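Local coordinates for protein alanine racemase (PDB 4QHR) that belongs to the alanine racemase family, pairing an N-terminal TIM-barrel domain carrying covalently bound pyridoxal phosphate with a beta-rich C-terminal domain, at residues A[285-297]-A[307-321]. Residues are numbered along the deposited sequence; the frame is centred on the assembly and turned at random.
Sequences NFVAIDGKLCPVV and IDVTNTQVKLGTQVE
Ala288 and Glu321 form a single antiparallel hydrogen-bonded bridge. Ala288 N donates to Glu321 O at 3.0 Å, almost straight at 175°, and Glu321 N returns a bond to Ala288 O at 2.9 Å. Farther along, Asp308 N donates to Pro295 O, beside the non-hydrogen-bonded pair of Val296 and Ile307. One water accepts from Asp290 N and donates to Gln319 O, continuing the link beyond the bridge. Asp308 also shapes its own chain. Its OD1 receives Thr310 N in an Asx turn and Thr310 OG1 on its syn lone pair at 2.7 Å.

The packing centres on Ile289. Its CG2 lies anti to the backbone N (CG1 at chi1 -57°) and meets Thr318 CG2 at 3.6 Å and Val314 CG1 at 3.9 Å, crossing both side chains at about a right angle. Its CD1 branch rests on Val320 CG2. Val287 CG2 touches Val320 CG1 at 3.6 Å and crosses Ile307 near its CG2. On strand 292-297, Cys294 SG lies 3.4 Å from Thr312 OG1.

The 286-297 hairpin turns through a type I' turn, Ile289 to Lys292. Its strand 292-297 pairs with 305-308, which pairs in turn with 264-269. Strand 319-321 pairs with 234-246, and Val314 and Val320 pack on Ile240. The contact thus joins two parts of a mixed sheet, while the Glu321 carboxylate is hydrogen-bonded to His326 ND1 and Arg327 N.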
loop_
_atom_site.group_PDB
_atom_site.type_symbol
_atom_site.label_atom_id
_atom_site.label_comp_id
_atom_site.label_asym_id
_atom_site.label_seq_id
_atom_site.Cartn_x
_atom_site.Cartn_y
_atom_site.Cartn_z
ATOM N N ASN A 285 -11.230 9.610 11.823
ATOM C CA ASN A 285 -9.840 9.314 12.072
ATOM C C ASN A 285 -9.141 10.602 12.512
ATOM O O ASN A 285 -9.631 11.715 12.229
ATOM C CB ASN A 285 -9.200 8.752 10.786
ATOM C CG ASN A 285 -7.816 8.217 11.037
ATOM O OD1 ASN A 285 -7.561 7.659 12.100
ATOM N ND2 ASN A 285 -6.876 8.495 10.114
ATOM N N PHE A 286 -8.017 10.443 13.201
ATOM C CA PHE A 286 -7.253 11.536 13.749
ATOM C C PHE A 286 -5.785 11.368 13.391
ATOM O O PHE A 286 -5.324 10.246 13.161
ATOM C CB PHE A 286 -7.424 11.575 15.280
ATOM C CG PHE A 286 -8.853 11.823 15.715
ATOM C CD1 PHE A 286 -9.706 10.773 15.847
ATOM C CD2 PHE A 286 -9.324 13.114 15.956
ATOM C CE1 PHE A 286 -11.053 10.979 16.198
ATOM C CE2 PHE A 286 -10.650 13.328 16.324
ATOM C CZ PHE A 286 -11.517 12.239 16.432
ATOM N N VAL A 287 -5.069 12.485 13.370
ATOM C CA VAL A 287 -3.615 12.493 13.389
ATOM C C VAL A 287 -3.132 13.122 14.720
ATOM O O VAL A 287 -3.909 13.783 15.433
ATOM C CB VAL A 287 -3.013 13.246 12.227
ATOM C CG1 VAL A 287 -3.496 12.660 10.903
ATOM C CG2 VAL A 287 -3.360 14.755 12.266
ATOM N N ALA A 288 -1.854 12.959 15.022
ATOM C CA ALA A 288 -1.280 13.499 16.256
ATOM C C ALA A 288 -0.358 14.642 15.890
ATOM O O ALA A 288 0.538 14.488 15.033
ATOM C CB ALA A 288 -0.538 12.423 17.004
ATOM N N ILE A 289 -0.592 15.804 16.486
ATOM C CA ILE A 289 0.212 17.011 16.219
ATOM C C ILE A 289 0.345 17.794 17.529
ATOM O O ILE A 289 -0.675 18.064 18.164
ATOM C CB ILE A 289 -0.494 18.003 15.238
ATOM C CG1 ILE A 289 -0.830 17.331 13.925
ATOM C CG2 ILE A 289 0.371 19.262 15.037
ATOM C CD1 ILE A 289 -1.568 18.202 12.927
ATOM N N ASP A 290 1.573 18.162 17.906
ATOM C CA ASP A 290 1.855 19.087 19.015
ATOM C C ASP A 290 1.210 18.566 20.334
ATOM O O ASP A 290 0.734 19.367 21.152
ATOM C CB ASP A 290 1.357 20.518 18.647
ATOM C CG ASP A 290 1.868 21.612 19.632
ATOM O OD1 ASP A 290 3.056 21.608 19.956
ATOM O OD2 ASP A 290 1.074 22.467 20.092
ATOM N N GLY A 291 1.176 17.240 20.517
ATOM C CA GLY A 291 0.516 16.646 21.682
ATOM C C GLY A 291 -0.992 16.586 21.677
ATOM O O GLY A 291 -1.604 16.205 22.693
ATOM N N LYS A 292 -1.606 16.932 20.549
ATOM C CA LYS A 292 -3.055 16.844 20.389
ATOM C C LYS A 292 -3.420 15.862 19.287
ATOM O O LYS A 292 -2.582 15.399 18.523
ATOM C CB LYS A 292 -3.625 18.207 20.022
ATOM C CG LYS A 292 -3.750 19.136 21.216
ATOM C CD LYS A 292 -2.786 20.284 21.132
ATOM C CE LYS A 292 -2.529 20.902 22.499
ATOM N NZ LYS A 292 -1.045 21.082 22.662
ATOM N N LEU A 293 -4.700 15.567 19.229
ATOM C CA LEU A 293 -5.280 14.738 18.194
ATOM C C LEU A 293 -6.129 15.663 17.393
ATOM O O LEU A 293 -6.922 16.416 18.005
ATOM C CB LEU A 293 -6.133 13.624 18.810
ATOM C CG LEU A 293 -5.256 12.602 19.515
ATOM C CD1 LEU A 293 -6.073 11.642 20.396
ATOM C CD2 LEU A 293 -4.404 11.814 18.520
ATOM N N CYS A 294 -5.975 15.631 16.055
ATOM C CA CYS A 294 -6.710 16.461 15.124
ATOM C C CYS A 294 -7.440 15.617 14.088
ATOM O O CYS A 294 -6.824 14.740 13.459
ATOM C CB CYS A 294 -5.758 17.402 14.386
ATOM S SG CYS A 294 -4.793 18.404 15.508
ATOM N N PRO A 295 -8.750 15.870 13.888
ATOM C CA PRO A 295 -9.482 15.071 12.944
ATOM C C PRO A 295 -9.073 15.295 11.480
ATOM O O PRO A 295 -8.742 16.415 11.060
ATOM C CB PRO A 295 -10.938 15.501 13.150
ATOM C CG PRO A 295 -10.896 16.793 13.812
ATOM C CD PRO A 295 -9.592 16.891 14.539
ATOM N N VAL A 296 -9.052 14.191 10.739
ATOM C CA VAL A 296 -8.876 14.204 9.300
ATOM C C VAL A 296 -10.252 14.578 8.716
ATOM O O VAL A 296 -11.272 14.004 9.101
ATOM C CB VAL A 296 -8.409 12.813 8.794
ATOM C CG1 VAL A 296 -8.285 12.793 7.291
ATOM C CG2 VAL A 296 -7.128 12.383 9.478
ATOM N N VAL A 297 -10.288 15.551 7.812
ATOM C CA VAL A 297 -11.546 16.072 7.304
ATOM C C VAL A 297 -11.650 15.934 5.813
ATOM O O VAL A 297 -10.653 16.162 5.072
ATOM C CB VAL A 297 -11.824 17.535 7.715
ATOM C CG1 VAL A 297 -11.905 17.586 9.231
ATOM C CG2 VAL A 297 -10.762 18.518 7.240
ATOM N N ILE A 307 -6.720 18.309 7.609
ATOM C CA ILE A 307 -6.953 18.147 9.024
ATOM C C ILE A 307 -7.528 19.444 9.599
ATOM O O ILE A 307 -7.220 20.557 9.116
ATOM C CB ILE A 307 -5.676 17.722 9.774
ATOM C CG1 ILE A 307 -4.614 18.764 9.659
ATOM C CG2 ILE A 307 -5.104 16.386 9.216
ATOM C CD1 ILE A 307 -3.326 18.288 10.272
ATOM N N ASP A 308 -8.385 19.285 10.599
ATOM C CA ASP A 308 -8.925 20.412 11.331
ATOM C C ASP A 308 -7.937 20.790 12.415
ATOM O O ASP A 308 -7.742 20.031 13.357
ATOM C CB ASP A 308 -10.275 20.025 11.931
ATOM C CG ASP A 308 -10.864 21.104 12.803
ATOM O OD1 ASP A 308 -10.329 22.209 12.840
ATOM O OD2 ASP A 308 -11.913 20.808 13.435
ATOM N N VAL A 309 -7.341 21.973 12.272
ATOM C CA VAL A 309 -6.355 22.474 13.213
ATOM C C VAL A 309 -6.885 23.658 14.009
ATOM O O VAL A 309 -6.110 24.338 14.671
ATOM C CB VAL A 309 -5.026 22.856 12.543
ATOM C CG1 VAL A 309 -4.323 21.584 12.063
ATOM C CG2 VAL A 309 -5.203 23.864 11.408
ATOM N N THR A 310 -8.180 23.897 13.946
ATOM C CA THR A 310 -8.789 25.004 14.687
ATOM C C THR A 310 -8.249 25.103 16.132
ATOM O O THR A 310 -7.817 26.189 16.560
ATOM C CB THR A 310 -10.330 24.932 14.643
ATOM O OG1 THR A 310 -10.743 24.864 13.275
ATOM C CG2 THR A 310 -10.944 26.212 15.292
ATOM N N ASN A 311 -8.191 23.976 16.842
ATOM C CA ASN A 311 -7.801 23.964 18.266
ATOM C C ASN A 311 -6.309 23.791 18.567
ATOM O O ASN A 311 -5.958 23.683 19.722
ATOM C CB ASN A 311 -8.580 22.835 18.983
ATOM N N THR A 312 -5.440 23.793 17.542
ATOM C CA THR A 312 -4.049 23.364 17.664
ATOM C C THR A 312 -3.098 24.356 16.986
ATOM O O THR A 312 -3.288 24.738 15.818
ATOM C CB THR A 312 -3.895 21.968 16.999
ATOM O OG1 THR A 312 -4.883 21.072 17.541
ATOM C CG2 THR A 312 -2.500 21.360 17.202
ATOM N N GLN A 313 -2.054 24.750 17.695
ATOM C CA GLN A 313 -1.091 25.698 17.128
ATOM C C GLN A 313 -0.163 25.001 16.158
ATOM O O GLN A 313 0.532 24.050 16.532
ATOM C CB GLN A 313 -0.252 26.364 18.203
ATOM C CG GLN A 313 -0.963 27.491 18.922
ATOM C CD GLN A 313 -0.001 28.455 19.582
ATOM O OE1 GLN A 313 -0.395 29.570 19.949
ATOM N NE2 GLN A 313 1.272 28.046 19.737
ATOM N N VAL A 314 -0.163 25.478 14.913
ATOM C CA VAL A 314 0.624 24.860 13.875
ATOM C C VAL A 314 1.224 25.931 12.999
ATOM O O VAL A 314 0.848 27.112 13.085
ATOM C CB VAL A 314 -0.208 23.911 12.978
ATOM C CG1 VAL A 314 -0.792 22.766 13.802
ATOM C CG2 VAL A 314 -1.292 24.682 12.216
ATOM N N LYS A 315 2.171 25.498 12.188
ATOM C CA LYS A 315 2.747 26.316 11.181
ATOM C C LYS A 315 3.004 25.480 9.946
ATOM O O LYS A 315 2.903 24.249 9.975
ATOM C CB LYS A 315 4.083 26.876 11.652
ATOM C CG LYS A 315 3.994 27.939 12.737
ATOM C CD LYS A 315 5.361 28.557 12.944
ATOM C CE LYS A 315 5.888 29.473 11.849
ATOM N NZ LYS A 315 5.218 30.799 11.901
ATOM N N LEU A 316 3.369 26.157 8.866
ATOM C CA LEU A 316 3.909 25.498 7.683
ATOM C C LEU A 316 5.178 24.761 8.147
ATOM O O LEU A 316 5.999 25.317 8.881
ATOM C CB LEU A 316 4.195 26.499 6.549
ATOM C CG LEU A 316 2.971 27.157 5.899
ATOM C CD1 LEU A 316 3.423 28.221 4.918
ATOM C CD2 LEU A 316 2.061 26.147 5.191
ATOM N N GLY A 317 5.287 23.477 7.788
ATOM C CA GLY A 317 6.411 22.643 8.217
ATOM C C GLY A 317 6.167 21.859 9.484
ATOM O O GLY A 317 7.001 21.035 9.836
ATOM N N THR A 318 5.072 22.108 10.187
ATOM C CA THR A 318 4.791 21.379 11.429
ATOM C C THR A 318 4.615 19.898 11.109
ATOM O O THR A 318 3.974 19.555 10.113
ATOM C CB THR A 318 3.526 21.871 12.090
ATOM O OG1 THR A 318 3.780 23.150 12.663
ATOM C CG2 THR A 318 2.983 20.931 13.123
ATOM N N GLN A 319 5.206 19.083 11.982
ATOM C CA GLN A 319 5.314 17.657 11.814
ATOM C C GLN A 319 4.004 17.052 12.254
ATOM O O GLN A 319 3.451 17.462 13.200
ATOM C CB GLN A 319 6.499 17.075 12.622
ATOM C CG GLN A 319 7.756 16.818 11.775
ATOM C CD GLN A 319 8.529 15.587 12.262
ATOM O OE1 GLN A 319 9.385 15.715 13.139
ATOM N NE2 GLN A 319 8.234 14.375 11.686
ATOM N N VAL A 320 3.531 16.081 11.522
ATOM C CA VAL A 320 2.237 15.467 11.751
ATOM C C VAL A 320 2.425 13.931 11.784
ATOM O O VAL A 320 3.030 13.367 10.848
ATOM C CB VAL A 320 1.273 15.810 10.600
ATOM C CG1 VAL A 320 -0.069 15.083 10.740
ATOM C CG2 VAL A 320 1.048 17.315 10.547
ATOM N N GLU A 321 1.964 13.301 12.859
ATOM C CA GLU A 321 2.095 11.873 13.037
ATOM C C GLU A 321 0.845 11.152 12.562
ATOM O O GLU A 321 -0.262 11.384 13.082
ATOM C CB GLU A 321 2.369 11.540 14.509
ATOM C CG GLU A 321 2.417 10.031 14.792
ATOM C CD GLU A 321 2.695 9.755 16.274
ATOM O OE1 GLU A 321 3.496 10.532 16.848
ATOM O OE2 GLU A 321 2.094 8.830 16.853
HETATM O O HOH W 1 4.050 18.134 16.011
#